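Long-range contacts in invasion protein InvA (Salmonella enterica, PDB 2X49), which acts in the export apparatus of the Salmonella type III secretion system during invasion of the intestinal epithelium, this chain being the protein's C-terminal domain: residues Glu69-Tyr74 against His131-Thr136; Phe75-Val80 against Trp106-Glu111; Arg79-Ser84 against Gly119-Asn124; Tyr83-Val88 against Asp282-His287. One frame throughout, in Å; residues are numbered along the deposited sequence.

Contact 1 (Glu69-Tyr74 against His131-Thr136); sequences EQFTVY and HCLAVT
Glu69 and Phe71, on edge strand 66-72 of a mixed four-stranded sheet, pack against Thr136, Cys132 and Leu133 of helix 125-139. This is strand-on-helix packing: the axes of segments 69-72 and 131-136 run nearly antiparallel, at 159°, and come within 10.1 Å. At Glu69, in the middle of the strand, the aliphatic part of the side chain makes a marginal contact, its CG lying 4.3 Å from CG2 of Thr136. Phe71 carries most of the interface. Its chi1 of -54° sets CG anti to the carbonyl carbon, and the ring extends from there to the helix, where three side chains spaced over one turn meet its outer atoms. CE1 is pressed against CB of Cys132 at 3.2 Å. The Cys132 sulfur is a further neighbour: SG stands 4.9 Å from the ring centroid and 66° off the ring normal, an oblique sulfur-aromatic contact. The Cys132 side chain also comes to about 2 Å, nearest atoms, from a bound mercury(II) ion. Around the ring, CE2 meets CD2 of Leu133 at 3.8 Å, the two side chains crossing obliquely. The hydroxyl of Thr136 sits in the plane of the Phe71 ring, at its edge, with OG1 3.4 Å from CZ. Its polarity is satisfied inside the helix, since OG1 donates to Cys132 O at 3.0 Å while Thr136 N reaches that oxygen from the opposite face of the carbonyl plane. Leu61 of the neighbouring strand 58-63 also touches Phe71 and Thr136. Further along, Val73 turns its side chain to Ala125 and Leu129, earlier in the same helix, and its CG2 is the methyl nearer to Cys132 SG.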
loop_
_atom_site.group_PDB
_atom_site.type_symbol
_atom_site.label_atom_id
_atom_site.label_comp_id
_atom_site.label_asym_id
_atom_site.label_seq_id
_atom_site.Cartn_x
_atom_site.Cartn_y
_atom_site.Cartn_z
ATOM N N GLU A 69 -2.341 -14.513 -1.990
ATOM C CA GLU A 69 -0.874 -14.433 -1.837
ATOM C C GLU A 69 -0.355 -15.416 -0.837
ATOM O O GLU A 69 -0.994 -15.693 0.158
ATOM C CB GLU A 69 -0.484 -13.033 -1.328
ATOM C CG GLU A 69 -0.104 -12.020 -2.390
ATOM C CD GLU A 69 1.065 -12.468 -3.231
ATOM O OE1 GLU A 69 1.887 -13.265 -2.723
ATOM O OE2 GLU A 69 1.160 -12.034 -4.401
ATOM N N GLN A 70 0.835 -15.898 -1.109
ATOM C CA GLN A 70 1.577 -16.707 -0.136
ATOM C C GLN A 70 2.793 -15.889 0.265
ATOM O O GLN A 70 3.596 -15.449 -0.600
ATOM C CB GLN A 70 1.988 -18.063 -0.724
ATOM C CG GLN A 70 2.692 -19.005 0.288
ATOM C CD GLN A 70 2.764 -20.479 -0.175
ATOM O OE1 GLN A 70 1.874 -20.981 -0.871
ATOM N NE2 GLN A 70 3.808 -21.177 0.247
ATOM N N PHE A 71 2.929 -15.755 1.579
ATOM C CA PHE A 71 4.001 -14.991 2.226
ATOM C C PHE A 71 5.004 -15.923 2.889
ATOM O O PHE A 71 4.682 -16.953 3.446
ATOM C CB PHE A 71 3.444 -14.061 3.325
ATOM C CG PHE A 71 2.345 -13.119 2.868
ATOM C CD1 PHE A 71 2.648 -11.828 2.436
ATOM C CD2 PHE A 71 1.036 -13.501 2.855
ATOM C CE1 PHE A 71 1.677 -10.903 2.056
ATOM C CE2 PHE A 71 0.037 -12.608 2.431
ATOM C CZ PHE A 71 0.355 -11.320 1.989
ATOM N N THR A 72 6.245 -15.516 2.849
ATOM C CA THR A 72 7.301 -16.167 3.623
ATOM C C THR A 72 7.714 -15.250 4.773
ATOM O O THR A 72 8.076 -14.121 4.554
ATOM C CB THR A 72 8.495 -16.405 2.709
ATOM O OG1 THR A 72 8.086 -17.286 1.642
ATOM C CG2 THR A 72 9.736 -16.923 3.453
ATOM N N VAL A 73 7.551 -15.746 5.988
ATOM C CA VAL A 73 7.881 -15.036 7.194
ATOM C C VAL A 73 8.775 -15.948 8.028
ATOM O O VAL A 73 8.323 -16.998 8.429
ATOM C CB VAL A 73 6.604 -14.693 8.024
ATOM C CG1 VAL A 73 6.964 -14.040 9.389
ATOM C CG2 VAL A 73 5.652 -13.800 7.249
ATOM N N TYR A 74 10.011 -15.539 8.264
ATOM C CA TYR A 74 10.947 -16.315 9.133
ATOM C C TYR A 74 10.727 -15.893 10.558
ATOM O O TYR A 74 11.385 -15.018 11.106
ATOM C CB TYR A 74 12.426 -16.226 8.644
ATOM C CG TYR A 74 12.639 -17.013 7.373
ATOM C CD1 TYR A 74 12.934 -18.378 7.404
ATOM C CD2 TYR A 74 12.535 -16.423 6.111
ATOM C CE1 TYR A 74 13.048 -19.104 6.304
ATOM C CE2 TYR A 74 12.670 -17.146 4.988
ATOM C CZ TYR A 74 12.951 -18.487 5.066
ATOM O OH TYR A 74 13.075 -19.261 3.935
ATOM N N HIS A 131 2.724 -6.085 8.102
ATOM C CA HIS A 131 2.930 -5.171 6.947
ATOM C C HIS A 131 2.552 -5.820 5.628
ATOM O O HIS A 131 1.826 -5.243 4.800
ATOM C CB HIS A 131 4.362 -4.642 6.892
ATOM C CG HIS A 131 4.584 -3.549 5.887
ATOM N ND1 HIS A 131 5.532 -3.398 4.941
ATOM C CD2 HIS A 131 3.778 -2.434 5.804
ATOM C CE1 HIS A 131 5.295 -2.200 4.308
ATOM N NE2 HIS A 131 4.240 -1.628 4.861
ATOM N N CYS A 132 3.016 -7.035 5.423
ATOM C CA CYS A 132 2.715 -7.807 4.201
ATOM C C CYS A 132 1.200 -7.902 4.014
ATOM O O CYS A 132 0.649 -7.656 2.917
ATOM C CB CYS A 132 3.250 -9.227 4.290
ATOM S SG CYS A 132 5.009 -9.291 3.966
ATOM N N LEU A 133 0.557 -8.309 5.086
ATOM C CA LEU A 133 -0.933 -8.536 5.049
ATOM C C LEU A 133 -1.671 -7.224 4.780
ATOM O O LEU A 133 -2.591 -7.130 3.948
ATOM C CB LEU A 133 -1.435 -9.162 6.328
ATOM C CG LEU A 133 -1.021 -10.598 6.494
ATOM C CD1 LEU A 133 -1.305 -11.081 7.930
ATOM C CD2 LEU A 133 -1.808 -11.495 5.531
ATOM N N ALA A 134 -1.211 -6.193 5.463
ATOM C CA ALA A 134 -1.876 -4.884 5.335
ATOM C C ALA A 134 -1.796 -4.347 3.932
ATOM O O ALA A 134 -2.784 -3.809 3.390
ATOM C CB ALA A 134 -1.312 -3.895 6.311
ATOM N N VAL A 135 -0.623 -4.453 3.341
ATOM C CA VAL A 135 -0.396 -3.957 1.973
ATOM C C VAL A 135 -1.341 -4.661 1.009
ATOM O O VAL A 135 -1.994 -4.062 0.139
ATOM C CB VAL A 135 1.100 -4.124 1.578
ATOM C CG1 VAL A 135 1.356 -4.026 0.102
ATOM C CG2 VAL A 135 1.921 -3.136 2.412
ATOM N N THR A 136 -1.474 -5.957 1.208
ATOM C CA THR A 136 -2.236 -6.778 0.287
ATOM C C THR A 136 -3.721 -6.526 0.490
ATOM O O THR A 136 -4.499 -6.479 -0.468
ATOM C CB THR A 136 -1.926 -8.296 0.465
ATOM O OG1 THR A 136 -0.506 -8.467 0.280
ATOM C CG2 THR A 136 -2.667 -9.133 -0.537
#

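Contact 2 (Phe75-Val80 against Trp106-Glu111); sequences FDLMRV and WVTHEE. With CA (calcium ion), chain E.
Met78 and Val107 form an antiparallel hydrogen-bonded pair that joins strands 78-80 and 102-107: Met78 N donates to Val107 O at 3.0 Å, and Val107 N to Met78 O at 2.9 Å. The tight part lies beside this pair. Arg79 CB sits over one face of the Trp106 six-membered ring, 3.9 Å from its centroid and 9° off the normal, a CH-pi contact, while the guanidinium departs toward Asp289 and Glu128. Leu77 CD1 packs on Trp106 CB, and Leu77 CB lies 3.3 Å from Val107 O. On the other face of the sheet, Val80 CG2 meets both methyls of Val107.

The solvent side begins at exposed His109. Met78 CG, anti to the carbonyl carbon (chi1 -63°), lies over the centre of the imidazole, 4.0 Å from the His109 ring centroid. Water 1 donates to Leu77 O and accepts from His109 NE2 at 3.1 Å, joining the two segments. Beyond it, Thr108 and Glu111 close a capping box at the start of helix 109-116: Thr108 OG1 accepts from Glu111 N, and Glu111 OE1 takes the Thr108 N-H. OE1 also binds calcium at 2.5 Å, alongside water 2 and Asn93. One oxygen, Glu111 OE1, thus serves both the helix cap and the metal, and the ion would be expected to favour the charged carboxylate.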
loop_
_atom_site.group_PDB
_atom_site.type_symbol
_atom_site.label_atom_id
_atom_site.label_comp_id
_atom_site.label_asym_id
_atom_site.label_seq_id
_atom_site.Cartn_x
_atom_site.Cartn_y
_atom_site.Cartn_z
ATOM N N PHE A 75 9.814 -16.604 11.193
ATOM C CA PHE A 75 9.300 -16.284 12.533
ATOM C C PHE A 75 10.385 -16.167 13.599
ATOM O O PHE A 75 10.259 -15.388 14.558
ATOM C CB PHE A 75 8.249 -17.294 13.018
ATOM C CG PHE A 75 6.959 -17.232 12.247
ATOM C CD1 PHE A 75 6.086 -16.200 12.458
ATOM C CD2 PHE A 75 6.667 -18.169 11.256
ATOM C CE1 PHE A 75 4.900 -16.117 11.732
ATOM C CE2 PHE A 75 5.474 -18.080 10.505
ATOM C CZ PHE A 75 4.606 -17.064 10.765
ATOM N N ASP A 76 11.443 -16.922 13.411
ATOM C CA ASP A 76 12.536 -16.992 14.408
ATOM C C ASP A 76 13.718 -16.052 14.073
ATOM O O ASP A 76 14.713 -16.017 14.792
ATOM C CB ASP A 76 13.015 -18.453 14.572
ATOM C CG ASP A 76 11.859 -19.430 14.900
ATOM O OD1 ASP A 76 10.929 -19.028 15.606
ATOM O OD2 ASP A 76 11.883 -20.574 14.389
ATOM N N LEU A 77 13.582 -15.296 12.974
ATOM C CA LEU A 77 14.663 -14.378 12.468
ATOM C C LEU A 77 14.149 -12.923 12.460
ATOM O O LEU A 77 13.031 -12.641 12.848
ATOM C CB LEU A 77 15.169 -14.791 11.066
ATOM C CG LEU A 77 15.654 -16.248 10.824
ATOM C CD1 LEU A 77 16.087 -16.542 9.398
ATOM C CD2 LEU A 77 16.812 -16.504 11.834
ATOM N N MET A 78 15.038 -12.037 12.017
ATOM C CA MET A 78 14.813 -10.597 11.908
ATOM C C MET A 78 15.000 -10.162 10.468
ATOM O O MET A 78 15.963 -10.512 9.815
ATOM C CB MET A 78 15.809 -9.823 12.790
ATOM C CG MET A 78 15.681 -10.096 14.229
ATOM S SD MET A 78 14.155 -9.495 14.942
ATOM C CE MET A 78 14.498 -7.714 14.943
ATOM N N ARG A 79 14.123 -9.284 10.006
ATOM C CA ARG A 79 14.286 -8.755 8.652
ATOM C C ARG A 79 15.103 -7.483 8.609
ATOM O O ARG A 79 14.853 -6.558 9.387
ATOM C CB ARG A 79 12.926 -8.501 8.019
ATOM C CG ARG A 79 13.104 -8.084 6.584
ATOM C CD ARG A 79 11.846 -7.724 5.799
ATOM N NE ARG A 79 12.242 -6.841 4.691
ATOM C CZ ARG A 79 11.542 -5.809 4.233
ATOM N NH1 ARG A 79 10.361 -5.506 4.759
ATOM N NH2 ARG A 79 12.034 -5.061 3.241
ATOM N N VAL A 80 16.048 -7.455 7.670
ATOM C CA VAL A 80 16.883 -6.260 7.364
ATOM C C VAL A 80 16.179 -5.465 6.291
ATOM O O VAL A 80 16.232 -5.749 5.108
ATOM C CB VAL A 80 18.334 -6.589 6.915
ATOM C CG1 VAL A 80 19.217 -5.292 6.928
ATOM C CG2 VAL A 80 18.967 -7.606 7.848
ATOM N N TRP A 106 16.787 -11.816 5.639
ATOM C CA TRP A 106 16.585 -12.144 7.058
ATOM C C TRP A 106 17.937 -12.608 7.664
ATOM O O TRP A 106 18.724 -13.363 7.055
ATOM C CB TRP A 106 15.533 -13.235 7.244
ATOM C CG TRP A 106 14.140 -12.932 6.688
ATOM C CD1 TRP A 106 13.756 -12.969 5.356
ATOM C CD2 TRP A 106 13.001 -12.575 7.429
ATOM N NE1 TRP A 106 12.452 -12.685 5.275
ATOM C CE2 TRP A 106 11.944 -12.413 6.521
ATOM C CE3 TRP A 106 12.749 -12.405 8.790
ATOM C CZ2 TRP A 106 10.643 -12.075 6.930
ATOM C CZ3 TRP A 106 11.498 -12.061 9.191
ATOM C CH2 TRP A 106 10.422 -11.909 8.275
ATOM N N VAL A 107 18.127 -12.199 8.923
ATOM C CA VAL A 107 19.319 -12.540 9.679
ATOM C C VAL A 107 18.955 -13.016 11.088
ATOM O O VAL A 107 17.839 -12.860 11.589
ATOM C CB VAL A 107 20.322 -11.357 9.762
ATOM C CG1 VAL A 107 20.768 -10.935 8.368
ATOM C CG2 VAL A 107 19.742 -10.213 10.516
ATOM N N THR A 108 19.958 -13.583 11.722
ATOM C CA THR A 108 19.765 -13.970 13.113
ATOM C C THR A 108 19.619 -12.770 14.012
ATOM O O THR A 108 20.034 -11.649 13.694
ATOM C CB THR A 108 20.905 -14.900 13.660
ATOM O OG1 THR A 108 22.137 -14.154 13.754
ATOM C CG2 THR A 108 21.082 -16.155 12.779
ATOM N N HIS A 109 19.133 -13.035 15.209
ATOM C CA HIS A 109 18.972 -11.978 16.204
ATOM C C HIS A 109 20.329 -11.351 16.547
ATOM O O HIS A 109 20.499 -10.113 16.617
ATOM C CB HIS A 109 18.249 -12.457 17.458
ATOM C CG HIS A 109 16.776 -12.673 17.262
ATOM N ND1 HIS A 109 15.820 -11.847 17.807
ATOM C CD2 HIS A 109 16.098 -13.620 16.576
ATOM C CE1 HIS A 109 14.614 -12.281 17.481
ATOM N NE2 HIS A 109 14.751 -13.355 16.726
ATOM N N GLU A 110 21.306 -12.230 16.701
ATOM C CA GLU A 110 22.672 -11.788 17.060
ATOM C C GLU A 110 23.261 -10.929 15.935
ATOM O O GLU A 110 23.868 -9.860 16.169
ATOM C CB GLU A 110 23.580 -12.985 17.406
ATOM C CG GLU A 110 24.996 -12.596 17.830
ATOM C CD GLU A 110 25.846 -13.792 18.223
ATOM O OE1 GLU A 110 25.343 -14.938 18.206
ATOM O OE2 GLU A 110 27.019 -13.609 18.582
ATOM N N GLU A 111 23.003 -11.357 14.721
ATOM C CA GLU A 111 23.541 -10.658 13.509
ATOM C C GLU A 111 22.894 -9.299 13.358
ATOM O O GLU A 111 23.498 -8.267 12.956
ATOM C CB GLU A 111 23.305 -11.490 12.243
ATOM C CG GLU A 111 24.324 -12.611 12.076
ATOM C CD GLU A 111 23.958 -13.657 10.997
ATOM O OE1 GLU A 111 22.765 -13.726 10.574
ATOM O OE2 GLU A 111 24.887 -14.450 10.641
HETATM CA CA CA E . 22.097 -15.369 8.782
HETATM O O HOH W 1 11.939 -13.669 15.380
HETATM O O HOH W 2 19.597 -16.270 8.447
#

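Contact 3 (Arg79-Ser84 against Gly119-Asn124); sequences RVVNYS and GYVLRN
The antiparallel pairing of strand 78-80 with strand 122-124 rests on Arg79 and Arg123, a hydrogen-bonded pair: Arg79 N donates to Arg123 O at 2.9 Å, and Arg123 N to Arg79 O at 2.8 Å. Val81 N continues the register to Val121 O. Both arginine side chains run the same way off one face of the sheet, which brings NH1 of Arg79 to 3.1 Å from NH1 of Arg123, with the guanidinium planes 81° apart. These two donors do not bond each other; Glu128 and Asp289 each form salt bridges to both residues, which would offset the repulsion. Val81 CG2 covers one face of the Arg123 guanidinium, over its centre.

Strand 122-124 is the edge of this four-stranded antiparallel sheet, and past Val81 the pairing passes from backbone to side chains. Asn82, with CG between the backbone N and the carbonyl carbon (chi1 64°), turns OD1 onto Val121 N at 2.9 Å, nearly straight at 176°, the donor tilted out of the amide plane. Val80 CG1 packs obliquely on Tyr120 CD1 at 3.7 Å. At the far end, Ser84 OG lies in the plane of the Tyr120 ring and donates to Tyr120 OH at 2.9 Å; that phenol oxygen is also hydrogen-bonded to Glu86.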
loop_
_atom_site.group_PDB
_atom_site.type_symbol
_atom_site.label_atom_id
_atom_site.label_comp_id
_atom_site.label_asym_id
_atom_site.label_seq_id
_atom_site.Cartn_x
_atom_site.Cartn_y
_atom_site.Cartn_z
ATOM N N ARG A 79 14.123 -9.284 10.006
ATOM C CA ARG A 79 14.286 -8.755 8.652
ATOM C C ARG A 79 15.103 -7.483 8.609
ATOM O O ARG A 79 14.853 -6.558 9.387
ATOM C CB ARG A 79 12.926 -8.501 8.019
ATOM C CG ARG A 79 13.104 -8.084 6.584
ATOM C CD ARG A 79 11.846 -7.724 5.799
ATOM N NE ARG A 79 12.242 -6.841 4.691
ATOM C CZ ARG A 79 11.542 -5.809 4.233
ATOM N NH1 ARG A 79 10.361 -5.506 4.759
ATOM N NH2 ARG A 79 12.034 -5.061 3.241
ATOM N N VAL A 80 16.048 -7.455 7.670
ATOM C CA VAL A 80 16.883 -6.260 7.364
ATOM C C VAL A 80 16.179 -5.465 6.291
ATOM O O VAL A 80 16.232 -5.749 5.108
ATOM C CB VAL A 80 18.334 -6.589 6.915
ATOM C CG1 VAL A 80 19.217 -5.292 6.928
ATOM C CG2 VAL A 80 18.967 -7.606 7.848
ATOM N N VAL A 81 15.537 -4.404 6.735
ATOM C CA VAL A 81 14.670 -3.578 5.821
ATOM C C VAL A 81 15.457 -2.861 4.740
ATOM O O VAL A 81 15.093 -2.886 3.569
ATOM C CB VAL A 81 13.756 -2.600 6.613
ATOM C CG1 VAL A 81 12.889 -1.691 5.687
ATOM C CG2 VAL A 81 12.833 -3.370 7.623
ATOM N N ASN A 82 16.554 -2.245 5.136
ATOM C CA ASN A 82 17.441 -1.501 4.223
ATOM C C ASN A 82 18.734 -2.257 3.935
ATOM O O ASN A 82 19.836 -1.725 3.933
ATOM C CB ASN A 82 17.707 -0.071 4.721
ATOM C CG ASN A 82 18.448 -0.034 6.045
ATOM O OD1 ASN A 82 18.492 -1.028 6.746
ATOM N ND2 ASN A 82 19.023 1.119 6.395
ATOM N N TYR A 83 18.551 -3.523 3.620
ATOM C CA TYR A 83 19.689 -4.402 3.241
ATOM C C TYR A 83 20.566 -3.836 2.118
ATOM O O TYR A 83 20.110 -3.151 1.202
ATOM C CB TYR A 83 19.155 -5.759 2.782
ATOM C CG TYR A 83 20.236 -6.779 2.525
ATOM C CD1 TYR A 83 20.789 -7.514 3.558
ATOM C CD2 TYR A 83 20.707 -7.003 1.237
ATOM C CE1 TYR A 83 21.803 -8.446 3.324
ATOM C CE2 TYR A 83 21.721 -7.961 0.979
ATOM C CZ TYR A 83 22.262 -8.670 2.029
ATOM O OH TYR A 83 23.258 -9.595 1.745
ATOM N N SER A 84 21.852 -4.103 2.256
ATOM C CA SER A 84 22.815 -4.019 1.158
ATOM C C SER A 84 23.827 -5.155 1.193
ATOM O O SER A 84 24.011 -5.840 2.200
ATOM C CB SER A 84 23.541 -2.699 1.145
ATOM O OG SER A 84 24.629 -2.686 2.048
ATOM N N GLY A 119 23.792 0.897 11.443
ATOM C CA GLY A 119 22.703 1.761 10.993
ATOM C C GLY A 119 21.666 1.138 10.100
ATOM O O GLY A 119 20.861 1.831 9.485
ATOM N N TYR A 120 21.731 -0.176 10.017
ATOM C CA TYR A 120 20.657 -1.014 9.398
ATOM C C TYR A 120 19.425 -0.970 10.298
ATOM O O TYR A 120 19.500 -0.791 11.532
ATOM C CB TYR A 120 21.123 -2.469 9.112
ATOM C CG TYR A 120 22.167 -2.547 7.997
ATOM C CD1 TYR A 120 21.789 -2.625 6.662
ATOM C CD2 TYR A 120 23.523 -2.522 8.278
ATOM C CE1 TYR A 120 22.737 -2.669 5.639
ATOM C CE2 TYR A 120 24.483 -2.550 7.246
ATOM C CZ TYR A 120 24.079 -2.648 5.940
ATOM O OH TYR A 120 25.001 -2.673 4.908
ATOM N N VAL A 121 18.286 -1.014 9.631
ATOM C CA VAL A 121 16.994 -1.016 10.291
ATOM C C VAL A 121 16.418 -2.414 10.225
ATOM O O VAL A 121 16.376 -3.028 9.170
ATOM C CB VAL A 121 16.031 -0.007 9.609
ATOM C CG1 VAL A 121 14.623 -0.221 10.065
ATOM C CG2 VAL A 121 16.485 1.424 9.873
ATOM N N LEU A 122 16.020 -2.912 11.391
ATOM C CA LEU A 122 15.469 -4.262 11.512
ATOM C C LEU A 122 14.005 -4.236 11.863
ATOM O O LEU A 122 13.481 -3.332 12.528
ATOM C CB LEU A 122 16.220 -5.095 12.564
ATOM C CG LEU A 122 17.726 -5.251 12.463
ATOM C CD1 LEU A 122 18.217 -5.773 13.821
ATOM C CD2 LEU A 122 18.178 -6.209 11.370
ATOM N N ARG A 123 13.338 -5.242 11.361
ATOM C CA ARG A 123 11.946 -5.487 11.677
ATOM C C ARG A 123 11.728 -6.927 12.183
ATOM O O ARG A 123 12.196 -7.885 11.583
ATOM C CB ARG A 123 11.104 -5.253 10.409
ATOM C CG ARG A 123 9.648 -5.090 10.612
ATOM C CD ARG A 123 8.915 -4.806 9.270
ATOM N NE ARG A 123 9.145 -3.417 8.867
ATOM C CZ ARG A 123 8.986 -2.916 7.638
ATOM N NH1 ARG A 123 8.626 -3.681 6.621
ATOM N NH2 ARG A 123 9.267 -1.636 7.436
ATOM N N ASN A 124 11.008 -7.053 13.290
ATOM C CA ASN A 124 10.625 -8.388 13.763
ATOM C C ASN A 124 9.603 -9.046 12.893
ATOM O O ASN A 124 8.878 -8.420 12.095
ATOM C CB ASN A 124 10.188 -8.416 15.222
ATOM C CG ASN A 124 8.878 -7.772 15.475
ATOM O OD1 ASN A 124 7.875 -8.054 14.816
ATOM N ND2 ASN A 124 8.846 -6.928 16.509
#

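Contact 4 (Tyr83-Val88 against Asp282-His287); sequences YSDEVV and DLLIAH
Leu284 reaches from the loop between helix 266-280 and strand 291-294 to Tyr83, Ser84 and Asp85, in the turn that leads into the short helix 86-89. The contact is loop-to-turn packing between pieces of chain almost 200 residues apart, and it buries only 198 Å² in all. The Leu284 CB points at the turn and meets the carbonyl oxygen of Tyr83 at 3.8 Å. A chi2 of -177° then sets CD1 anti to CA, placing this methyl next to Tyr83, Ser84 and Asp85, and it makes the other contacts of this side chain with residues 83-88. CD1 lies at the edge of the Tyr83 ring, near its plane, 3.9 Å from CD2. The same methyl rests on the backbone, 3.9 Å from Ser84 CA and 3.7 Å from Asp85 N. It also meets the carboxylate of Asp85, whose OD1 is 3.7 Å away, the two side chains crossing at about a right angle.

Strand 102-107 backs the contact: Phe105 stacks with the Tyr83 ring and, like Gln103, touches Leu284. Ser84 OG, bonded to Tyr120, accepts a weak bond from Glu86 N. The next loop residue makes a marginal contact, with Ile285 CG1 4.4 Å from Tyr83 O.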
loop_
_atom_site.group_PDB
_atom_site.type_symbol
_atom_site.label_atom_id
_atom_site.label_comp_id
_atom_site.label_asym_id
_atom_site.label_seq_id
_atom_site.Cartn_x
_atom_site.Cartn_y
_atom_site.Cartn_z
ATOM N N TYR A 83 18.551 -3.523 3.620
ATOM C CA TYR A 83 19.689 -4.402 3.241
ATOM C C TYR A 83 20.566 -3.836 2.118
ATOM O O TYR A 83 20.110 -3.151 1.202
ATOM C CB TYR A 83 19.155 -5.759 2.782
ATOM C CG TYR A 83 20.236 -6.779 2.525
ATOM C CD1 TYR A 83 20.789 -7.514 3.558
ATOM C CD2 TYR A 83 20.707 -7.003 1.237
ATOM C CE1 TYR A 83 21.803 -8.446 3.324
ATOM C CE2 TYR A 83 21.721 -7.961 0.979
ATOM C CZ TYR A 83 22.262 -8.670 2.029
ATOM O OH TYR A 83 23.258 -9.595 1.745
ATOM N N SER A 84 21.852 -4.103 2.256
ATOM C CA SER A 84 22.815 -4.019 1.158
ATOM C C SER A 84 23.827 -5.155 1.193
ATOM O O SER A 84 24.011 -5.840 2.200
ATOM C CB SER A 84 23.541 -2.699 1.145
ATOM O OG SER A 84 24.629 -2.686 2.048
ATOM N N ASP A 85 24.429 -5.317 0.035
ATOM C CA ASP A 85 25.337 -6.452 -0.281
ATOM C C ASP A 85 26.556 -6.376 0.609
ATOM O O ASP A 85 27.316 -7.334 0.785
ATOM C CB ASP A 85 25.790 -6.434 -1.742
ATOM C CG ASP A 85 24.798 -7.116 -2.658
ATOM O OD1 ASP A 85 24.084 -8.032 -2.192
ATOM O OD2 ASP A 85 24.770 -6.752 -3.853
ATOM N N GLU A 86 26.727 -5.192 1.162
ATOM C CA GLU A 86 27.815 -4.957 2.099
ATOM C C GLU A 86 27.754 -5.961 3.255
ATOM O O GLU A 86 28.771 -6.336 3.864
ATOM C CB GLU A 86 27.864 -3.482 2.571
ATOM C CG GLU A 86 28.115 -3.256 4.048
ATOM C CD GLU A 86 28.139 -1.762 4.457
ATOM O OE1 GLU A 86 27.350 -1.424 5.381
ATOM O OE2 GLU A 86 28.932 -0.930 3.888
ATOM N N VAL A 87 26.551 -6.447 3.490
ATOM C CA VAL A 87 26.291 -7.347 4.633
ATOM C C VAL A 87 27.080 -8.645 4.478
ATOM O O VAL A 87 27.609 -9.203 5.431
ATOM C CB VAL A 87 24.795 -7.631 4.824
ATOM C CG1 VAL A 87 24.579 -8.818 5.751
ATOM C CG2 VAL A 87 24.092 -6.363 5.322
ATOM N N VAL A 88 27.163 -9.112 3.245
ATOM C CA VAL A 88 27.890 -10.373 2.955
ATOM C C VAL A 88 29.427 -10.208 3.125
ATOM O O VAL A 88 30.160 -11.149 3.438
ATOM C CB VAL A 88 27.556 -10.903 1.565
ATOM C CG1 VAL A 88 28.548 -12.046 1.150
ATOM C CG2 VAL A 88 26.123 -11.313 1.547
ATOM N N ASP A 282 17.532 -4.921 -9.916
ATOM C CA ASP A 282 18.718 -5.145 -9.054
ATOM C C ASP A 282 18.609 -4.493 -7.685
ATOM O O ASP A 282 19.564 -4.469 -6.902
ATOM C CB ASP A 282 20.030 -4.788 -9.767
ATOM C CG ASP A 282 20.224 -3.285 -9.985
ATOM O OD1 ASP A 282 19.368 -2.485 -9.563
ATOM O OD2 ASP A 282 21.278 -2.935 -10.584
ATOM N N LEU A 283 17.406 -4.047 -7.394
ATOM C CA LEU A 283 17.073 -3.434 -6.058
ATOM C C LEU A 283 17.083 -4.465 -4.943
ATOM O O LEU A 283 16.625 -5.609 -5.117
ATOM C CB LEU A 283 15.722 -2.734 -6.039
ATOM C CG LEU A 283 15.566 -1.649 -7.078
ATOM C CD1 LEU A 283 14.214 -1.013 -6.953
ATOM C CD2 LEU A 283 16.734 -0.675 -6.870
ATOM N N LEU A 284 17.597 -4.033 -3.794
ATOM C CA LEU A 284 17.716 -4.902 -2.603
ATOM C C LEU A 284 16.774 -4.541 -1.468
ATOM O O LEU A 284 16.779 -5.208 -0.401
ATOM C CB LEU A 284 19.138 -4.899 -2.049
ATOM C CG LEU A 284 20.223 -5.392 -2.977
ATOM C CD1 LEU A 284 21.546 -5.380 -2.214
ATOM C CD2 LEU A 284 19.922 -6.807 -3.475
ATOM N N ILE A 285 16.016 -3.484 -1.700
ATOM C CA ILE A 285 14.904 -3.102 -0.826
ATOM C C ILE A 285 13.573 -3.511 -1.496
ATOM O O ILE A 285 13.322 -3.202 -2.643
ATOM C CB ILE A 285 14.957 -1.614 -0.492
ATOM C CG1 ILE A 285 16.270 -1.324 0.262
ATOM C CG2 ILE A 285 13.783 -1.190 0.325
ATOM C CD1 ILE A 285 16.316 0.088 0.804
ATOM N N ALA A 286 12.760 -4.266 -0.766
ATOM C CA ALA A 286 11.459 -4.759 -1.302
ATOM C C ALA A 286 10.565 -3.614 -1.730
ATOM O O ALA A 286 10.566 -2.550 -1.149
ATOM C CB ALA A 286 10.730 -5.586 -0.266
ATOM N N HIS A 287 9.769 -3.873 -2.753
ATOM C CA HIS A 287 8.913 -2.828 -3.336
ATOM C C HIS A 287 7.926 -2.222 -2.379
ATOM O O HIS A 287 7.662 -1.022 -2.493
ATOM C CB HIS A 287 8.188 -3.329 -4.596
ATOM C CG HIS A 287 9.134 -3.792 -5.651
ATOM N ND1 HIS A 287 8.736 -4.527 -6.751
ATOM C CD2 HIS A 287 10.480 -3.672 -5.735
ATOM C CE1 HIS A 287 9.805 -4.823 -7.476
ATOM N NE2 HIS A 287 10.874 -4.317 -6.881
#

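In the fold
Contact 1 is the buried one, centred about 12 Å from the middle of the chain, and it is apolar packing between a strand and a helix. Contacts 2 and 3 lie farther out and share strand 78-80, whose two edges they pair within one antiparallel sheet; their centres are about 9 Å apart. Both are built on backbone hydrogen bonds, but contact 2 adds aromatic packing and a calcium site, contact 3 paired arginines and hydroxyls. Contact 4, the smallest, continues from contact 3 through Tyr83 and Ser84 and joins a distant loop largely through one leucine side chain, without a hydrogen bond between the segments. Trp106 of contact 2 touches the 72-74 end of contact 1, linking core and periphery.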